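Local structure of ribonucleoside-diphosphate reductase small chain 2 (Saccharomyces cerevisiae, 1JK0) at residues E44-A47 and A48-V52; D283-L286 and Q287-N291. The protein forms, with its sister small subunit, the small-chain heterodimer of yeast ribonucleotide reductase, and is required for that partner's proper folding and for assembly with the large subunits. One frame throughout, in Å; residues are numbered along the deposited sequence.

Both contacts are local: contact 1 joins successive turns of one helix, contact 2 the last turn of a helix and the residues that leave it, and they lie in series along the small-chain fold. Contact 1 spans most of helix 43-54, where the partner chain of the heterodimer comes within reach; contact 2 closes the C-terminal end of helix 277-288, and no other chain of the assembly meets it. Their centres are 21 Å apart and their nearest atoms about 13 Å apart. Helix 207-232 is common to both: it packs on Ile45 in contact 1 and on Leu285 and Phe289 in contact 2. Each contact lies away from the predicted active-site residue, Tyr131.

Contact 1 of 2, residues E44-A47 and A48-V52; sequences EIWA and AYKKV
Glu44 begins the contact through its backbone: its O accepts from Ala48 N at 3.0 Å, one helical turn on, while its side chain packs on His233 and Leu229. Ile45 repeats the i to i+4 pattern with a 2.8 Å bond from Tyr49 N to its O. Its own side chain is buried against Phe226, Leu229 and Leu230 of helix 207-232, on another side of the helix.

Trp46 carries the side-chain part of the contact. With CG anti to the backbone N (chi1 -173°), the indole runs forward beside the side chains of Tyr49 and Lys50, all three pointing the same way. Its six-membered ring and the Tyr49 ring meet obliquely, planes at 36°, and the closest atoms are Trp46 CZ3 and Tyr49 CD2 at 3.7 Å. Lys50 CE lies above one indole face, offset toward the rim and 3.7 Å from Trp46 CZ2, because the chain bends at chi2 before running out extended to NZ. These i+3 and i+4 neighbours form one ridge of an amphipathic alpha-helix, turned to the partner protein: an apolar side chain of that chain packs on Tyr49, and an acidic one on Trp46. Lys50 NZ is salt-bridged both to Glu53 and into the same neighbouring chain, and its charge is probably shared between them. Trp46 O also receives Lys50 N, 2.8 Å away and nearly straight at 165°.

Ala47 O accepts from Lys51 N at 3.0 Å, between two residues on the exposed side of the helix.

Contact 2 of 2, residues D283-L286 and Q287-N291; sequences DGLL and QGFGN
Leu285 and Phe289 lie side by side, and the leucine meets the rim of the phenyl ring. Leu285 CG is in the ring plane, 3.6 Å from Phe289 CE1, and the CD1 methyl of Leu285 reaches the same carbon. Phe289 CG stands anti to its carbonyl carbon (chi1 -66°), which swings the ring back along the helix and sets Phe289 CD1 3.1 Å from Leu285 O. Helix 175-188 covers this pair through Ala183, helix 207-232 adds Cys228, and Phe231 meets the Phe289 ring edge-to-face. An alanine in place of Phe289 would remove the ring and would probably leave Leu285 without its neighbour on this side of the helix, opening a gap against Val180 and Phe231.

Leu286 and Asn291 cross obliquely. Leu286 CD1 lies 3.4 Å from Asn291 CB and is also near Asn291 ND2, whose hydrogen bond goes to Pro240 O, at the start of helix 240-258. Ile243 of that helix packs on both residues, so the chain leaving helix 277-288 is held against this preceding helix.

Behind these side chains the i to i+4 bonding gives way to i to i+3. Gln287 N gives a 2.8 Å bond to Asp283 O and Gly288 N one of 2.9 Å to Gly284 O, but Phe289 N is only weakly bonded to Leu285 O. It also bonds to Leu286 O at 3.3 Å from above that carbonyl's plane, and Gly290 N bonds to Gln287 O. Gly290 then takes positive phi (82°), where a side chain would collide with the carbonyl before it; such a glycine just past the last turn commonly ends an alpha-helix.

Contact 1 of 2, residues E44-A47 and A48-V52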
loop_
_atom_site.group_PDB
_atom_site.type_symbol
_atom_site.label_atom_id
_atom_site.label_comp_id
_atom_site.label_asym_id
_atom_site.label_seq_id
_atom_site.Cartn_x
_atom_site.Cartn_y
_atom_site.Cartn_z
ATOM N N GLU B 44 -6.280 12.185 -16.573
ATOM C CA GLU B 44 -4.864 12.490 -16.708
ATOM C C GLU B 44 -3.974 11.754 -15.714
ATOM O O GLU B 44 -3.080 11.017 -16.131
ATOM C CB GLU B 44 -4.637 14.004 -16.575
ATOM C CG GLU B 44 -5.874 14.829 -16.135
ATOM C CD GLU B 44 -6.415 14.495 -14.739
ATOM O OE1 GLU B 44 -6.588 15.415 -13.927
ATOM O OE2 GLU B 44 -6.673 13.325 -14.444
ATOM N N ILE B 45 -4.196 11.939 -14.411
ATOM C CA ILE B 45 -3.346 11.246 -13.445
ATOM C C ILE B 45 -3.533 9.733 -13.545
ATOM O O ILE B 45 -2.574 8.989 -13.329
ATOM C CB ILE B 45 -3.567 11.721 -11.969
ATOM C CG1 ILE B 45 -4.963 11.377 -11.501
ATOM C CG2 ILE B 45 -3.380 13.226 -11.856
ATOM C CD1 ILE B 45 -5.298 12.004 -10.163
ATOM N N TRP B 46 -4.742 9.286 -13.906
ATOM C CA TRP B 46 -5.029 7.844 -14.042
ATOM C C TRP B 46 -4.181 7.234 -15.158
ATOM O O TRP B 46 -3.592 6.162 -14.984
ATOM C CB TRP B 46 -6.526 7.605 -14.336
ATOM C CG TRP B 46 -7.025 6.142 -14.339
ATOM C CD1 TRP B 46 -7.703 5.511 -15.364
ATOM C CD2 TRP B 46 -7.030 5.210 -13.245
ATOM N NE1 TRP B 46 -8.135 4.264 -14.968
ATOM C CE2 TRP B 46 -7.736 4.052 -13.675
ATOM C CE3 TRP B 46 -6.519 5.237 -11.944
ATOM C CZ2 TRP B 46 -7.934 2.940 -12.845
ATOM C CZ3 TRP B 46 -6.724 4.118 -11.117
ATOM C CH2 TRP B 46 -7.426 2.994 -11.574
ATOM N N ALA B 47 -4.125 7.915 -16.301
ATOM C CA ALA B 47 -3.338 7.433 -17.429
ATOM C C ALA B 47 -1.876 7.460 -17.004
ATOM O O ALA B 47 -1.073 6.647 -17.460
ATOM C CB ALA B 47 -3.555 8.305 -18.640
ATOM N N ALA B 48 -1.527 8.394 -16.122
ATOM C CA ALA B 48 -0.149 8.449 -15.644
ATOM C C ALA B 48 0.114 7.199 -14.802
ATOM O O ALA B 48 1.164 6.574 -14.919
ATOM C CB ALA B 48 0.082 9.700 -14.814
ATOM N N TYR B 49 -0.847 6.841 -13.952
ATOM C CA TYR B 49 -0.701 5.660 -13.104
ATOM C C TYR B 49 -0.626 4.388 -13.954
ATOM O O TYR B 49 0.230 3.536 -13.715
ATOM C CB TYR B 49 -1.850 5.577 -12.088
ATOM C CG TYR B 49 -1.974 4.231 -11.413
ATOM C CD1 TYR B 49 -0.956 3.738 -10.596
ATOM C CD2 TYR B 49 -3.101 3.421 -11.636
ATOM C CE1 TYR B 49 -1.054 2.461 -10.018
ATOM C CE2 TYR B 49 -3.214 2.157 -11.072
ATOM C CZ TYR B 49 -2.185 1.677 -10.265
ATOM O OH TYR B 49 -2.281 0.418 -9.720
ATOM N N LYS B 50 -1.497 4.265 -14.953
ATOM C CA LYS B 50 -1.481 3.087 -15.828
ATOM C C LYS B 50 -0.149 2.948 -16.536
ATOM O O LYS B 50 0.361 1.851 -16.726
ATOM C CB LYS B 50 -2.594 3.168 -16.864
ATOM C CG LYS B 50 -3.959 2.922 -16.255
ATOM C CD LYS B 50 -4.021 1.519 -15.641
ATOM C CE LYS B 50 -5.245 1.312 -14.784
ATOM N NZ LYS B 50 -5.280 -0.101 -14.321
ATOM N N LYS B 51 0.425 4.082 -16.900
ATOM C CA LYS B 51 1.688 4.084 -17.597
ATOM C C LYS B 51 2.835 3.550 -16.735
ATOM O O LYS B 51 3.671 2.788 -17.223
ATOM C CB LYS B 51 1.992 5.490 -18.104
ATOM C CG LYS B 51 3.098 5.528 -19.138
ATOM C CD LYS B 51 3.436 6.942 -19.582
ATOM C CE LYS B 51 4.525 6.910 -20.647
ATOM N NZ LYS B 51 4.077 6.136 -21.847
ATOM N N VAL B 52 2.896 3.932 -15.461
ATOM C CA VAL B 52 3.980 3.411 -14.636
ATOM C C VAL B 52 3.665 1.980 -14.220
ATOM O O VAL B 52 4.578 1.186 -14.038
ATOM C CB VAL B 52 4.273 4.296 -13.366
ATOM C CG1 VAL B 52 4.567 5.719 -13.793
ATOM C CG2 VAL B 52 3.112 4.254 -12.402
#

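Contact 2 of 2, residues D283-L286 and Q287-N291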
loop_
_atom_site.group_PDB
_atom_site.type_symbol
_atom_site.label_atom_id
_atom_site.label_comp_id
_atom_site.label_asym_id
_atom_site.label_seq_id
_atom_site.Cartn_x
_atom_site.Cartn_y
_atom_site.Cartn_z
ATOM N N ASP B 283 16.340 23.470 -17.188
ATOM C CA ASP B 283 15.494 24.319 -18.024
ATOM C C ASP B 283 14.244 23.597 -18.488
ATOM O O ASP B 283 13.155 24.170 -18.485
ATOM C CB ASP B 283 16.260 24.839 -19.245
ATOM C CG ASP B 283 17.229 25.957 -18.897
ATOM O OD1 ASP B 283 16.829 26.899 -18.179
ATOM O OD2 ASP B 283 18.390 25.899 -19.353
ATOM N N GLY B 284 14.407 22.343 -18.897
ATOM C CA GLY B 284 13.271 21.562 -19.346
ATOM C C GLY B 284 12.203 21.513 -18.271
ATOM O O GLY B 284 11.010 21.621 -18.555
ATOM N N LEU B 285 12.637 21.348 -17.027
ATOM C CA LEU B 285 11.714 21.302 -15.904
ATOM C C LEU B 285 11.129 22.695 -15.694
ATOM O O LEU B 285 9.951 22.838 -15.363
ATOM C CB LEU B 285 12.434 20.850 -14.631
ATOM C CG LEU B 285 11.533 20.711 -13.407
ATOM C CD1 LEU B 285 10.542 19.592 -13.647
ATOM C CD2 LEU B 285 12.366 20.421 -12.180
ATOM N N LEU B 286 11.955 23.721 -15.887
ATOM C CA LEU B 286 11.492 25.093 -15.720
ATOM C C LEU B 286 10.331 25.319 -16.675
ATOM O O LEU B 286 9.321 25.930 -16.320
ATOM C CB LEU B 286 12.616 26.092 -16.023
ATOM C CG LEU B 286 13.081 26.986 -14.864
ATOM C CD1 LEU B 286 11.877 27.462 -14.062
ATOM C CD2 LEU B 286 14.021 26.222 -13.962
ATOM N N GLN B 287 10.485 24.813 -17.893
ATOM C CA GLN B 287 9.455 24.943 -18.906
ATOM C C GLN B 287 8.285 24.087 -18.472
ATOM O O GLN B 287 7.127 24.414 -18.726
ATOM C CB GLN B 287 9.985 24.450 -20.246
ATOM C CG GLN B 287 9.023 24.624 -21.398
ATOM C CD GLN B 287 9.617 24.136 -22.707
ATOM O OE1 GLN B 287 10.745 24.502 -23.067
ATOM N NE2 GLN B 287 8.860 23.312 -23.432
ATOM N N GLY B 288 8.614 22.986 -17.806
ATOM C CA GLY B 288 7.605 22.064 -17.325
ATOM C C GLY B 288 6.560 22.736 -16.466
ATOM O O GLY B 288 5.392 22.365 -16.514
ATOM N N PHE B 289 6.962 23.722 -15.673
ATOM C CA PHE B 289 6.001 24.415 -14.826
ATOM C C PHE B 289 5.490 25.721 -15.457
ATOM O O PHE B 289 4.705 26.451 -14.852
ATOM C CB PHE B 289 6.613 24.684 -13.441
ATOM C CG PHE B 289 6.898 23.434 -12.650
ATOM C CD1 PHE B 289 8.069 22.714 -12.850
ATOM C CD2 PHE B 289 5.969 22.951 -11.739
ATOM C CE1 PHE B 289 8.306 21.533 -12.156
ATOM C CE2 PHE B 289 6.202 21.773 -11.044
ATOM C CZ PHE B 289 7.375 21.063 -11.257
ATOM N N GLY B 290 5.914 26.002 -16.686
ATOM C CA GLY B 290 5.481 27.224 -17.339
ATOM C C GLY B 290 6.316 28.407 -16.883
ATOM O O GLY B 290 5.824 29.325 -16.220
ATOM N N ASN B 291 7.597 28.364 -17.235
ATOM C CA ASN B 291 8.553 29.407 -16.885
ATOM C C ASN B 291 9.537 29.578 -18.029
ATOM O O ASN B 291 9.448 28.896 -19.056
ATOM C CB ASN B 291 9.325 29.029 -15.620
ATOM C CG ASN B 291 8.912 29.852 -14.416
ATOM O OD1 ASN B 291 7.734 29.902 -14.056
ATOM N ND2 ASN B 291 9.887 30.498 -13.777
#